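PDB 5UPB: acetoacetate decarboxylase from Sphingomonas wittichii, which is an acetoacetate decarboxylase-like lyase that probably works through a Schiff base, as related enzymes of its family do. Local coordinates for residues A[26-31]-A[159-164]; A[126-131]-A[145-150]; A[41-46]-A[97-102]; A[117-122]-A[178-183]; A[202-207]-A[243-248]. All coordinates share one frame; numbering follows the deposited sequence.

Contact 1. Residues A[26-31]-A[159-164]; sequences DMLTVY and FRLGLT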
# COMPACT_ATOMS: atom_id res chain seq x y z
N ASP A 26 6.28 -20.06 -4.27
CA ASP A 26 5.64 -20.40 -5.53
C ASP A 26 6.10 -19.41 -6.59
O ASP A 26 6.11 -18.20 -6.35
CB ASP A 26 4.12 -20.41 -5.39
CG ASP A 26 3.63 -21.40 -4.34
OD1 ASP A 26 4.30 -22.43 -4.12
OD2 ASP A 26 2.58 -21.17 -3.76
N MET A 27 6.43 -19.92 -7.78
CA MET A 27 7.15 -19.14 -8.78
C MET A 27 6.42 -19.22 -10.12
O MET A 27 5.91 -20.29 -10.50
CB MET A 27 8.58 -19.68 -9.02
CG MET A 27 9.44 -19.73 -7.78
SD MET A 27 9.92 -18.12 -7.27
CE MET A 27 11.13 -17.71 -8.51
N LEU A 28 6.39 -18.09 -10.80
CA LEU A 28 6.03 -18.00 -12.22
C LEU A 28 7.25 -17.49 -12.96
O LEU A 28 7.78 -16.42 -12.63
CB LEU A 28 4.83 -17.07 -12.42
CG LEU A 28 4.56 -16.62 -13.86
CD1 LEU A 28 4.23 -17.86 -14.73
CD2 LEU A 28 3.39 -15.61 -13.91
N THR A 29 7.73 -18.25 -13.94
CA THR A 29 8.95 -17.92 -14.64
C THR A 29 8.77 -18.01 -16.15
O THR A 29 8.20 -18.98 -16.67
CB THR A 29 10.08 -18.86 -14.19
OG1 THR A 29 10.27 -18.70 -12.78
CG2 THR A 29 11.38 -18.55 -14.91
N VAL A 30 9.28 -16.99 -16.85
CA VAL A 30 9.35 -16.96 -18.30
C VAL A 30 10.81 -16.80 -18.70
O VAL A 30 11.50 -15.87 -18.25
CB VAL A 30 8.48 -15.86 -18.89
CG1 VAL A 30 8.71 -15.79 -20.41
CG2 VAL A 30 7.04 -16.12 -18.55
N TYR A 31 11.27 -17.71 -19.54
CA TYR A 31 12.60 -17.63 -20.09
C TYR A 31 12.58 -16.88 -21.42
O TYR A 31 11.63 -16.99 -22.21
CB TYR A 31 13.16 -19.04 -20.29
CG TYR A 31 13.32 -19.74 -18.97
CD1 TYR A 31 14.34 -19.38 -18.09
CD2 TYR A 31 12.47 -20.79 -18.62
CE1 TYR A 31 14.49 -20.02 -16.86
CE2 TYR A 31 12.62 -21.44 -17.39
CZ TYR A 31 13.64 -21.06 -16.53
OH TYR A 31 13.79 -21.72 -15.33
N PHE A 159 6.53 -4.97 -15.44
CA PHE A 159 6.26 -6.00 -16.44
C PHE A 159 5.12 -6.89 -15.98
O PHE A 159 4.68 -6.83 -14.82
CB PHE A 159 7.51 -6.82 -16.78
CG PHE A 159 8.06 -7.68 -15.66
CD1 PHE A 159 7.65 -9.01 -15.51
CD2 PHE A 159 9.04 -7.19 -14.81
CE1 PHE A 159 8.19 -9.82 -14.51
CE2 PHE A 159 9.58 -7.99 -13.80
CZ PHE A 159 9.15 -9.33 -13.67
N ARG A 160 4.54 -7.58 -16.95
CA ARG A 160 3.49 -8.56 -16.72
C ARG A 160 3.96 -9.90 -17.26
O ARG A 160 4.63 -9.95 -18.29
CB ARG A 160 2.20 -8.19 -17.44
CG ARG A 160 1.76 -6.76 -17.23
CD ARG A 160 0.78 -6.35 -18.31
NE ARG A 160 -0.47 -7.10 -18.23
CZ ARG A 160 -1.37 -7.12 -19.21
NH1 ARG A 160 -1.14 -6.46 -20.35
NH2 ARG A 160 -2.49 -7.80 -19.06
N LEU A 161 3.61 -10.97 -16.55
CA LEU A 161 3.92 -12.34 -16.94
C LEU A 161 2.68 -13.19 -16.81
O LEU A 161 1.84 -12.96 -15.94
CB LEU A 161 4.95 -13.02 -16.05
CG LEU A 161 6.38 -12.58 -15.97
CD1 LEU A 161 7.09 -13.61 -15.09
CD2 LEU A 161 6.98 -12.48 -17.36
N GLY A 162 2.61 -14.24 -17.64
CA GLY A 162 1.51 -15.17 -17.53
C GLY A 162 1.88 -16.50 -18.14
O GLY A 162 2.86 -16.62 -18.89
N LEU A 163 1.08 -17.50 -17.82
CA LEU A 163 1.27 -18.87 -18.31
C LEU A 163 -0.09 -19.51 -18.49
O LEU A 163 -0.93 -19.44 -17.59
CB LEU A 163 2.07 -19.69 -17.28
CG LEU A 163 2.46 -21.08 -17.71
CD1 LEU A 163 3.48 -20.99 -18.83
CD2 LEU A 163 3.01 -21.82 -16.51
N THR A 164 -0.30 -20.16 -19.65
CA THR A 164 -1.42 -21.09 -19.82
C THR A 164 -0.81 -22.48 -19.80
O THR A 164 -0.02 -22.84 -20.68
CB THR A 164 -2.16 -20.87 -21.13
OG1 THR A 164 -2.67 -19.53 -21.18
CG2 THR A 164 -3.33 -21.84 -21.22
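Leu-28 and Leu-161 lie alongside one another and point oppositely, each reaching toward the other's backbone. The Leu-28 branch is laid beside its own carbonyl carbon, CG anti to the backbone N (chi1 166°), and its two methyls part company: CD2 lies 3.7 Å from Leu-161 CB, while CD1 rests 3.8 Å from Leu-163 CB. Leu-28 CD2 also comes within 4.0 Å of Gly-162 N. Leu-161 answers in kind. Its CD1 approaches Leu-28 O at 3.8 Å, and its CD2 meets Val-30 CG2, also at 3.8 Å, so that Leu-161 is wedged between Leu-28 and Val-30. The two strands pass at 97° with their axes 7.1 Å apart. This is orthogonal beta packing, consistent with a strongly curled sheet that brings strand 156-166 back across strand 21-34, and no hydrogen bond links the segments. Neighbouring strands complete the apolar layer: Val-147 also touches Leu-28, Pro-217 touches Val-30 and Ile-219 touches Leu-161. Val-30 sets CG2 anti to its carbonyl carbon, beside its backbone N, and this is the methyl that touches Leu-161. Polar groups keep to the margins, where Arg-160 pairs with Glu-220 and also bonds to Arg-74 O of the second subunit, and Asp-26 OD1 is hydrogen-bonded to His-132 of that subunit.

Contact 2. Residues A[126-131]-A[145-150]; sequences ITLARP and AVVGGI
Flat peptide groups of Thr-127 and Ala-129 meet those of Ile-150 and Gly-148, with the donors Ile-150 N and Gly-148 N lying in the carbonyl planes of Thr-127 O and Ala-129 O. This is a regular antiparallel ladder between strands 125-129 and 146-153, in which Thr-127 and Ile-150, and Ala-129 and Gly-148, form hydrogen-bonded pairs. Thr-127 N gives to Ile-150 O at 2.9 Å, and Ala-129 N to Gly-148 O at 2.8 Å; Ile-150 N and Gly-148 N return bonds of 3.0 Å to Thr-127 O and Ala-129 O respectively. Between them Leu-128 and Gly-149 form a non-hydrogen-bonded pair, their CA atoms 4.4 Å apart.

On the face carrying Thr-127 and Ala-129, the second subunit packs with Val-80 and Pro-76. Leu-128 projects from the other face, and there it and Val-147 both touch Leu-28 of strand 21-34. Past the ladder, Val-147 becomes the hub: its CG1 lies 3.7 Å from Arg-130 CG, the two side chains side by side and pointing the same way, while Arg-130 NH1 bonds to Thr-242 OG1. The Pro-131 ring crosses Val-147 at about a right angle, and Pro-131 CD lies 3.3 Å from Val-146 O.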
# COMPACT_ATOMS: atom_id res chain seq x y z
N ILE A 126 3.83 -6.11 -6.12
CA ILE A 126 3.98 -7.34 -6.90
C ILE A 126 2.84 -8.28 -6.54
O ILE A 126 2.58 -8.52 -5.36
CB ILE A 126 5.31 -8.06 -6.63
CG1 ILE A 126 6.49 -7.13 -6.96
CG2 ILE A 126 5.41 -9.34 -7.48
CD1 ILE A 126 7.14 -6.56 -5.73
N THR A 127 2.18 -8.84 -7.55
CA THR A 127 1.16 -9.85 -7.31
C THR A 127 1.45 -11.09 -8.15
O THR A 127 1.66 -10.98 -9.35
CB THR A 127 -0.25 -9.36 -7.69
OG1 THR A 127 -0.63 -8.24 -6.87
CG2 THR A 127 -1.23 -10.52 -7.52
N LEU A 128 1.42 -12.25 -7.50
CA LEU A 128 1.39 -13.55 -8.17
C LEU A 128 0.02 -14.17 -7.92
O LEU A 128 -0.39 -14.32 -6.76
CB LEU A 128 2.48 -14.47 -7.64
CG LEU A 128 2.37 -15.91 -8.18
CD1 LEU A 128 2.58 -15.94 -9.68
CD2 LEU A 128 3.40 -16.81 -7.52
N ALA A 129 -0.70 -14.50 -8.98
CA ALA A 129 -1.98 -15.18 -8.85
C ALA A 129 -1.90 -16.56 -9.49
O ALA A 129 -1.60 -16.67 -10.68
CB ALA A 129 -3.12 -14.40 -9.49
N ARG A 130 -2.17 -17.58 -8.70
CA ARG A 130 -2.34 -18.96 -9.20
C ARG A 130 -3.70 -19.49 -8.77
O ARG A 130 -4.25 -19.07 -7.74
CB ARG A 130 -1.22 -19.89 -8.73
CG ARG A 130 0.11 -19.30 -8.99
CD ARG A 130 1.26 -20.30 -8.99
NE ARG A 130 1.26 -21.22 -7.87
CZ ARG A 130 1.96 -22.35 -7.82
NH1 ARG A 130 2.77 -22.74 -8.83
NH2 ARG A 130 1.87 -23.10 -6.74
N PRO A 131 -4.28 -20.38 -9.57
CA PRO A 131 -5.60 -20.93 -9.21
C PRO A 131 -5.55 -21.77 -7.94
O PRO A 131 -4.72 -22.68 -7.80
CB PRO A 131 -5.96 -21.77 -10.43
CG PRO A 131 -4.61 -22.21 -11.01
CD PRO A 131 -3.69 -21.04 -10.74
N ALA A 145 -4.92 -24.60 -16.94
CA ALA A 145 -4.90 -23.56 -15.91
C ALA A 145 -4.15 -22.31 -16.37
O ALA A 145 -3.25 -22.36 -17.21
CB ALA A 145 -4.23 -24.10 -14.64
N VAL A 146 -4.52 -21.16 -15.80
CA VAL A 146 -3.81 -19.92 -16.10
C VAL A 146 -3.22 -19.38 -14.81
O VAL A 146 -3.78 -19.56 -13.73
CB VAL A 146 -4.70 -18.88 -16.81
CG1 VAL A 146 -5.02 -19.37 -18.23
CG2 VAL A 146 -6.00 -18.60 -16.02
N VAL A 147 -2.02 -18.79 -14.95
CA VAL A 147 -1.26 -18.16 -13.87
C VAL A 147 -0.86 -16.76 -14.34
O VAL A 147 -0.57 -16.57 -15.52
CB VAL A 147 -0.03 -19.00 -13.52
CG1 VAL A 147 0.80 -18.34 -12.45
CG2 VAL A 147 -0.48 -20.41 -13.10
N GLY A 148 -0.86 -15.79 -13.43
CA GLY A 148 -0.52 -14.42 -13.81
C GLY A 148 0.34 -13.76 -12.76
O GLY A 148 0.24 -14.06 -11.57
N GLY A 149 1.22 -12.87 -13.21
CA GLY A 149 1.99 -12.06 -12.28
C GLY A 149 2.18 -10.67 -12.86
O GLY A 149 2.23 -10.49 -14.08
N ILE A 150 2.29 -9.68 -11.96
CA ILE A 150 2.47 -8.30 -12.39
C ILE A 150 3.27 -7.57 -11.32
O ILE A 150 3.20 -7.89 -10.13
CB ILE A 150 1.10 -7.61 -12.66
CG1 ILE A 150 1.27 -6.24 -13.32
CG2 ILE A 150 0.35 -7.38 -11.36
CD1 ILE A 150 -0.03 -5.76 -13.97

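Contact 3. Residues A[41-46]-A[97-102]; sequences ALLPAG and GYFPAF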
# COMPACT_ATOMS: atom_id res chain seq x y z
N ALA A 41 26.08 -4.98 -20.86
CA ALA A 41 26.19 -3.63 -20.28
C ALA A 41 25.63 -3.56 -18.86
O ALA A 41 26.01 -2.67 -18.09
CB ALA A 41 25.48 -2.64 -21.20
N LEU A 42 24.69 -4.43 -18.50
CA LEU A 42 24.14 -4.45 -17.16
C LEU A 42 24.96 -5.29 -16.20
O LEU A 42 24.69 -5.26 -14.99
CB LEU A 42 22.71 -5.01 -17.17
CG LEU A 42 21.68 -4.24 -17.98
CD1 LEU A 42 20.34 -5.00 -17.94
CD2 LEU A 42 21.56 -2.79 -17.45
N LEU A 43 25.91 -6.08 -16.71
CA LEU A 43 26.63 -6.95 -15.80
C LEU A 43 27.78 -6.21 -15.17
O LEU A 43 28.51 -5.50 -15.86
CB LEU A 43 27.18 -8.17 -16.53
CG LEU A 43 26.12 -9.11 -17.09
CD1 LEU A 43 26.77 -10.22 -17.91
CD2 LEU A 43 25.35 -9.68 -15.92
N PRO A 44 28.03 -6.43 -13.89
CA PRO A 44 29.23 -5.87 -13.29
C PRO A 44 30.49 -6.55 -13.83
O PRO A 44 30.45 -7.65 -14.39
CB PRO A 44 29.06 -6.17 -11.79
CG PRO A 44 28.22 -7.39 -11.75
CD PRO A 44 27.27 -7.26 -12.92
N ALA A 45 31.60 -5.83 -13.71
CA ALA A 45 32.87 -6.31 -14.23
C ALA A 45 33.22 -7.67 -13.65
O ALA A 45 33.07 -7.91 -12.44
CB ALA A 45 33.97 -5.31 -13.91
N GLY A 46 33.65 -8.59 -14.51
CA GLY A 46 34.05 -9.92 -14.08
C GLY A 46 33.03 -10.99 -14.42
O GLY A 46 33.36 -12.18 -14.32
N GLY A 97 25.97 -19.01 -13.83
CA GLY A 97 25.05 -18.49 -12.85
C GLY A 97 24.06 -17.54 -13.48
O GLY A 97 24.00 -17.40 -14.71
N TYR A 98 23.31 -16.88 -12.61
CA TYR A 98 22.43 -15.79 -12.98
C TYR A 98 22.89 -14.55 -12.23
O TYR A 98 23.33 -14.64 -11.08
CB TYR A 98 20.96 -16.05 -12.61
CG TYR A 98 20.28 -16.96 -13.58
CD1 TYR A 98 19.84 -16.50 -14.83
CD2 TYR A 98 20.09 -18.31 -13.26
CE1 TYR A 98 19.21 -17.36 -15.73
CE2 TYR A 98 19.47 -19.17 -14.13
CZ TYR A 98 19.03 -18.71 -15.37
OH TYR A 98 18.40 -19.61 -16.23
N PHE A 99 22.80 -13.38 -12.88
CA PHE A 99 22.93 -12.10 -12.21
C PHE A 99 21.56 -11.46 -12.20
O PHE A 99 21.00 -11.20 -13.28
CB PHE A 99 23.94 -11.18 -12.90
CG PHE A 99 24.05 -9.83 -12.25
CD1 PHE A 99 24.64 -9.69 -11.00
CD2 PHE A 99 23.54 -8.70 -12.88
CE1 PHE A 99 24.72 -8.46 -10.40
CE2 PHE A 99 23.62 -7.45 -12.29
CZ PHE A 99 24.21 -7.32 -11.05
N PRO A 100 20.93 -11.30 -11.05
CA PRO A 100 19.57 -10.71 -11.02
C PRO A 100 19.63 -9.18 -11.07
O PRO A 100 19.52 -8.47 -10.07
CB PRO A 100 19.00 -11.25 -9.70
CG PRO A 100 20.22 -11.35 -8.82
CD PRO A 100 21.41 -11.66 -9.70
N ALA A 101 19.75 -8.66 -12.30
CA ALA A 101 20.02 -7.23 -12.52
C ALA A 101 18.95 -6.34 -11.93
O ALA A 101 19.26 -5.35 -11.27
CB ALA A 101 20.13 -6.95 -14.02
N PHE A 102 17.68 -6.61 -12.24
CA PHE A 102 16.57 -5.80 -11.76
C PHE A 102 15.64 -6.68 -10.93
O PHE A 102 15.05 -7.63 -11.46
CB PHE A 102 15.76 -5.20 -12.92
CG PHE A 102 16.55 -4.38 -13.90
CD1 PHE A 102 17.77 -3.86 -13.58
CD2 PHE A 102 16.04 -4.15 -15.16
CE1 PHE A 102 18.48 -3.11 -14.50
CE2 PHE A 102 16.74 -3.42 -16.08
CZ PHE A 102 17.96 -2.90 -15.74
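Pro-44 supplies a CH-pi contact to Phe-99: its CD stands 3.6 Å from the ring centroid and 13° off the ring normal, so the methylene sits over the middle of one face. Ring and pyrrolidine reach toward each other tip to tip. Phe-99 CG is anti to the backbone N (chi1 178°), and the ring stands between strand 95-105 and the turn after helix 36-42.

The other side-chain contacts are apolar. Leu-43 lies alongside Phe-99 and points oppositely, its CD2 3.7 Å from Phe-99 CB and oblique to the ring. Leu-42 meets the C-terminal end of 97-102, where its CD1 is 3.9 Å from Phe-102 CZ, the two side chains crossing at about a right angle; the same methyl lies 4.4 Å from Ala-101 CB. From the backbone, Leu-42 O comes within 3.6 Å of Phe-99 CE2.

The strand is irregular here. Pro-100 is the centre of an inverse gamma turn, and Ala-101 and Phe-102 together face Leu-86 in a classic beta bulge, at which the chain turns a corner. Phe-102 also stacks on Phe-6 of the fourth subunit, and Leu-258 lies against Pro-44.

With no hydrogen bond between the segments, residues 42-44, at and after the end of helix 36-42, are held to the bulged strand by apolar surface and one aromatic face, so the fit depends on shape rather than on directed polar bonds.

Contact 4. Residues A[117-122]-A[178-183]; sequences NGYPKK and PATFGH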
# COMPACT_ATOMS: atom_id res chain seq x y z
N ASN A 117 23.76 -9.02 0.18
CA ASN A 117 24.27 -10.15 -0.58
C ASN A 117 24.39 -9.82 -2.06
O ASN A 117 24.50 -10.74 -2.89
CB ASN A 117 23.33 -11.33 -0.32
CG ASN A 117 23.59 -12.02 1.02
OD1 ASN A 117 24.71 -12.04 1.50
ND2 ASN A 117 22.52 -12.48 1.67
N GLY A 118 24.33 -8.52 -2.41
CA GLY A 118 24.62 -8.08 -3.76
C GLY A 118 23.50 -8.25 -4.75
O GLY A 118 23.77 -8.26 -5.95
N TYR A 119 22.28 -8.47 -4.27
CA TYR A 119 21.09 -8.52 -5.11
C TYR A 119 20.56 -7.10 -5.25
O TYR A 119 20.12 -6.52 -4.25
CB TYR A 119 20.01 -9.33 -4.46
CG TYR A 119 20.15 -10.82 -4.46
CD1 TYR A 119 20.96 -11.45 -3.52
CD2 TYR A 119 19.38 -11.62 -5.31
CE1 TYR A 119 21.06 -12.84 -3.46
CE2 TYR A 119 19.48 -13.02 -5.27
CZ TYR A 119 20.32 -13.62 -4.33
OH TYR A 119 20.42 -15.00 -4.26
N PRO A 120 20.53 -6.53 -6.43
CA PRO A 120 19.98 -5.16 -6.55
C PRO A 120 18.46 -5.18 -6.48
O PRO A 120 17.80 -5.72 -7.38
CB PRO A 120 20.47 -4.71 -7.93
CG PRO A 120 21.51 -5.69 -8.34
CD PRO A 120 21.12 -6.98 -7.69
N LYS A 121 17.89 -4.62 -5.39
CA LYS A 121 16.43 -4.64 -5.20
C LYS A 121 15.86 -3.24 -4.95
O LYS A 121 16.43 -2.44 -4.21
CB LYS A 121 16.01 -5.54 -4.02
CG LYS A 121 16.50 -7.00 -4.10
CD LYS A 121 15.71 -7.87 -3.13
CE LYS A 121 16.22 -9.34 -3.18
NZ LYS A 121 15.35 -10.19 -2.32
N LYS A 122 14.69 -2.99 -5.53
CA LYS A 122 13.86 -1.83 -5.22
C LYS A 122 12.55 -2.34 -4.61
O LYS A 122 12.25 -3.55 -4.61
CB LYS A 122 13.57 -1.03 -6.48
CG LYS A 122 14.83 -0.41 -7.12
CD LYS A 122 14.46 0.37 -8.40
CE LYS A 122 15.64 0.99 -9.02
NZ LYS A 122 15.29 1.59 -10.37
N PRO A 178 23.89 -23.04 -11.25
CA PRO A 178 24.01 -23.20 -9.79
C PRO A 178 24.27 -21.89 -9.05
O PRO A 178 23.74 -21.68 -7.96
CB PRO A 178 25.21 -24.14 -9.63
CG PRO A 178 25.93 -24.11 -10.94
CD PRO A 178 24.95 -23.72 -12.00
N ALA A 179 25.03 -20.98 -9.64
CA ALA A 179 25.44 -19.80 -8.90
C ALA A 179 24.48 -18.66 -9.15
O ALA A 179 23.95 -18.49 -10.25
CB ALA A 179 26.85 -19.36 -9.30
N THR A 180 24.28 -17.84 -8.13
CA THR A 180 23.71 -16.52 -8.28
C THR A 180 24.81 -15.53 -7.94
O THR A 180 25.35 -15.55 -6.83
CB THR A 180 22.47 -16.32 -7.41
OG1 THR A 180 21.49 -17.29 -7.76
CG2 THR A 180 21.87 -14.94 -7.60
N PHE A 181 25.17 -14.71 -8.91
CA PHE A 181 26.23 -13.74 -8.71
C PHE A 181 25.60 -12.42 -8.31
O PHE A 181 24.52 -12.05 -8.79
CB PHE A 181 27.07 -13.60 -9.99
CG PHE A 181 27.71 -14.87 -10.45
CD1 PHE A 181 28.64 -15.50 -9.65
CD2 PHE A 181 27.38 -15.44 -11.66
CE1 PHE A 181 29.25 -16.65 -10.05
CE2 PHE A 181 27.99 -16.61 -12.08
CZ PHE A 181 28.92 -17.22 -11.27
N GLY A 182 26.25 -11.74 -7.37
CA GLY A 182 25.75 -10.48 -6.87
C GLY A 182 26.83 -9.42 -6.92
O GLY A 182 28.02 -9.72 -7.03
N HIS A 183 26.38 -8.16 -6.85
CA HIS A 183 27.28 -7.01 -6.79
C HIS A 183 26.98 -6.34 -5.46
O HIS A 183 26.00 -5.60 -5.35
CB HIS A 183 27.08 -6.05 -7.96
CG HIS A 183 27.97 -4.85 -7.90
ND1 HIS A 183 27.76 -3.73 -8.68
CD2 HIS A 183 29.06 -4.60 -7.15
CE1 HIS A 183 28.72 -2.85 -8.43
NE2 HIS A 183 29.51 -3.34 -7.49
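Gly-118 and Gly-182 meet backbone to backbone, their CA atoms only 4.1 Å apart, with no side chain on either to hold the two segments off. Gly-118, at positive phi (80°), is the C-prime residue of a Schellman motif that ends helix 108-116, and the same residue joins that helix end to strand 179-186. Its carbonyl is turned outward to the strand and takes the N-H of His-183: the His-183 N to Gly-118 O bond is 2.8 Å long, and the donor lies in the carbonyl plane on a lone pair. The bond is somewhat bent, with 147° at the hydrogen. In return, Gly-118 CA makes a CA-H...O contact of 3.3 Å with His-183 O. Gly-182 CA is also 3.1 Å from Gly-118 O.

Around this close backbone approach the side chains lead elsewhere. The His-183 imidazole swings away, where NE2 bonds to Ser-197 OG and the ring meets that of His-185. Asn-117 OD1 bonds to Ala-252 N and to Gln-193 of the fourth subunit.

The one direct side-chain meeting is between Tyr-119 and Thr-180, which cross at about a right angle beside Val-202. Thr-180 keeps CG2 anti to its backbone N, and this methyl lies oblique to the ring, 3.6 Å from Tyr-119 OH.

Contact 5. Residues A[202-207]-A[243-248]; sequences VNRSDL and YSYGFR
Ser-205 and Arg-248 are joined through their backbones, Ser-205 N giving its N-H to Arg-248 O at 3.0 Å. The setting is the start of an antiparallel pairing between strands 206-221 and 235-249, with Leu-207 and Phe-247 as a non-hydrogen-bonded pair whose CA atoms are 4.4 Å apart. This backbone ladder is the tight part. Asp-206 O accepts the N-H of Arg-248 at 3.1 Å, the donor Arg-248 N lying 36° out of the carbonyl plane, and takes a CA-H...O contact from Phe-247 CA at 3.1 Å. Gly-246 and Phe-247 are buried; Gly-246 O receives a similar contact from Leu-207 CA, and Phe-247 stacks on Trp-23 of strand 21-34.

Outward from the ladder the contact is looser. Leu-207 is exposed, and its CD1 lies at the edge of the Tyr-245 ring, in plane and 3.4 Å from Tyr-245 CE1. Arg-204 is poorly ordered, so the 3.2 Å between its CD and Tyr-245 OH is doubtful. On the other face of the pairing Asp-206 and Arg-248 lie against Pro-136 of the second subunit. There they form a salt bridge, although its hydrogen bond is weak and bent. The Arg-248 chain runs extended from CG to NE. Carboxylate and guanidinium planes are 47° apart, and Asp-206 OD2 lies at the guanidinium edge, in its plane, 2.9 Å from Arg-248 NH1.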
# COMPACT_ATOMS: atom_id res chain seq x y z
N VAL A 202 26.40 -16.51 -4.31
CA VAL A 202 25.54 -17.22 -3.37
C VAL A 202 25.33 -18.64 -3.89
O VAL A 202 24.99 -18.83 -5.06
CB VAL A 202 24.22 -16.48 -3.12
CG1 VAL A 202 23.56 -16.22 -4.37
CG2 VAL A 202 23.34 -17.30 -2.24
N ASN A 203 25.50 -19.63 -3.03
CA ASN A 203 25.13 -21.00 -3.38
C ASN A 203 24.09 -21.52 -2.40
O ASN A 203 24.14 -21.20 -1.21
CB ASN A 203 26.32 -21.95 -3.40
CG ASN A 203 27.22 -21.69 -4.58
OD1 ASN A 203 26.91 -22.11 -5.71
ND2 ASN A 203 28.31 -20.96 -4.34
N ARG A 204 23.14 -22.27 -2.92
CA ARG A 204 22.11 -22.85 -2.08
C ARG A 204 22.72 -24.03 -1.34
O ARG A 204 23.29 -24.93 -1.96
CB ARG A 204 20.96 -23.26 -2.97
CG ARG A 204 20.33 -22.00 -3.62
CD ARG A 204 19.12 -22.24 -4.48
NE ARG A 204 19.48 -22.78 -5.78
CZ ARG A 204 19.74 -22.03 -6.85
NH1 ARG A 204 19.66 -20.71 -6.77
NH2 ARG A 204 20.06 -22.60 -7.99
N SER A 205 22.48 -24.09 -0.04
CA SER A 205 22.92 -25.20 0.78
C SER A 205 21.81 -26.22 0.94
O SER A 205 22.04 -27.34 1.40
CB SER A 205 23.38 -24.67 2.15
OG SER A 205 22.25 -24.19 2.89
N ASP A 206 20.61 -25.85 0.51
CA ASP A 206 19.48 -26.74 0.43
C ASP A 206 18.68 -26.18 -0.72
O ASP A 206 18.56 -24.96 -0.88
CB ASP A 206 18.77 -26.76 1.80
CG ASP A 206 17.89 -27.99 2.01
OD1 ASP A 206 17.12 -28.36 1.10
OD2 ASP A 206 17.96 -28.57 3.12
N LEU A 207 18.18 -27.06 -1.56
CA LEU A 207 17.46 -26.68 -2.77
C LEU A 207 16.41 -27.73 -3.08
O LEU A 207 16.73 -28.92 -3.09
CB LEU A 207 18.44 -26.57 -3.95
CG LEU A 207 17.85 -26.51 -5.35
CD1 LEU A 207 16.90 -25.38 -5.50
CD2 LEU A 207 18.99 -26.40 -6.35
N TYR A 243 6.07 -23.33 -10.66
CA TYR A 243 6.59 -24.40 -9.83
C TYR A 243 6.72 -23.92 -8.41
O TYR A 243 6.60 -22.72 -8.10
CB TYR A 243 7.93 -24.91 -10.35
CG TYR A 243 9.00 -23.85 -10.38
CD1 TYR A 243 9.11 -22.99 -11.45
CD2 TYR A 243 9.94 -23.76 -9.36
CE1 TYR A 243 10.12 -22.04 -11.49
CE2 TYR A 243 10.94 -22.83 -9.39
CZ TYR A 243 11.04 -21.98 -10.47
OH TYR A 243 12.06 -21.05 -10.50
N SER A 244 7.05 -24.87 -7.54
CA SER A 244 7.35 -24.56 -6.15
C SER A 244 8.83 -24.79 -5.89
O SER A 244 9.48 -25.66 -6.49
CB SER A 244 6.49 -25.38 -5.21
OG SER A 244 5.13 -25.07 -5.47
N TYR A 245 9.32 -24.04 -4.92
CA TYR A 245 10.74 -23.95 -4.68
C TYR A 245 11.02 -23.73 -3.21
O TYR A 245 10.38 -22.90 -2.56
CB TYR A 245 11.16 -22.70 -5.48
CG TYR A 245 12.57 -22.22 -5.46
CD1 TYR A 245 13.61 -23.07 -5.31
CD2 TYR A 245 12.83 -20.85 -5.53
CE1 TYR A 245 14.90 -22.61 -5.30
CE2 TYR A 245 14.11 -20.37 -5.51
CZ TYR A 245 15.15 -21.25 -5.39
OH TYR A 245 16.45 -20.78 -5.34
N GLY A 246 12.06 -24.39 -2.74
CA GLY A 246 12.52 -24.21 -1.38
C GLY A 246 14.03 -24.13 -1.40
O GLY A 246 14.70 -24.81 -2.19
N PHE A 247 14.58 -23.33 -0.48
CA PHE A 247 16.03 -23.21 -0.44
C PHE A 247 16.47 -22.65 0.91
O PHE A 247 15.67 -22.09 1.67
CB PHE A 247 16.54 -22.33 -1.58
CG PHE A 247 15.96 -20.91 -1.61
CD1 PHE A 247 14.77 -20.62 -2.26
CD2 PHE A 247 16.63 -19.90 -0.99
CE1 PHE A 247 14.26 -19.32 -2.27
CE2 PHE A 247 16.11 -18.57 -1.00
CZ PHE A 247 14.92 -18.32 -1.65
N ARG A 248 17.76 -22.84 1.19
CA ARG A 248 18.44 -22.25 2.32
C ARG A 248 19.63 -21.57 1.71
O ARG A 248 20.36 -22.18 0.93
CB ARG A 248 18.92 -23.25 3.39
CG ARG A 248 17.91 -23.83 4.39
CD ARG A 248 18.67 -24.81 5.35
NE ARG A 248 17.94 -25.29 6.53
CZ ARG A 248 17.37 -26.49 6.69
NH1 ARG A 248 17.42 -27.44 5.75
NH2 ARG A 248 16.75 -26.75 7.84

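How the contacts relate
Contacts 1 to 4 are buried and contact 5 is partly exposed. Contacts 1 and 3 are apolar, without a hydrogen bond between their segments, whereas contact 2 is a regular backbone ladder and contact 4 rests on one backbone bond beside two close glycines. Contact 5 carries a salt bridge at its partly exposed rim, where contact 1 has only apolar side chains. Contacts 1 and 2 use adjoining strands, as Leu-161 O and Gly-149 N lie 2.8 Å apart. The strands of contacts 3 and 4, 95-105 and 179-186, are sheet neighbours, and both contacts reach the fourth subunit, while contacts 1, 2 and 5 face the second. Strands 21-34 and 235-249 tie contact 1 to contact 5.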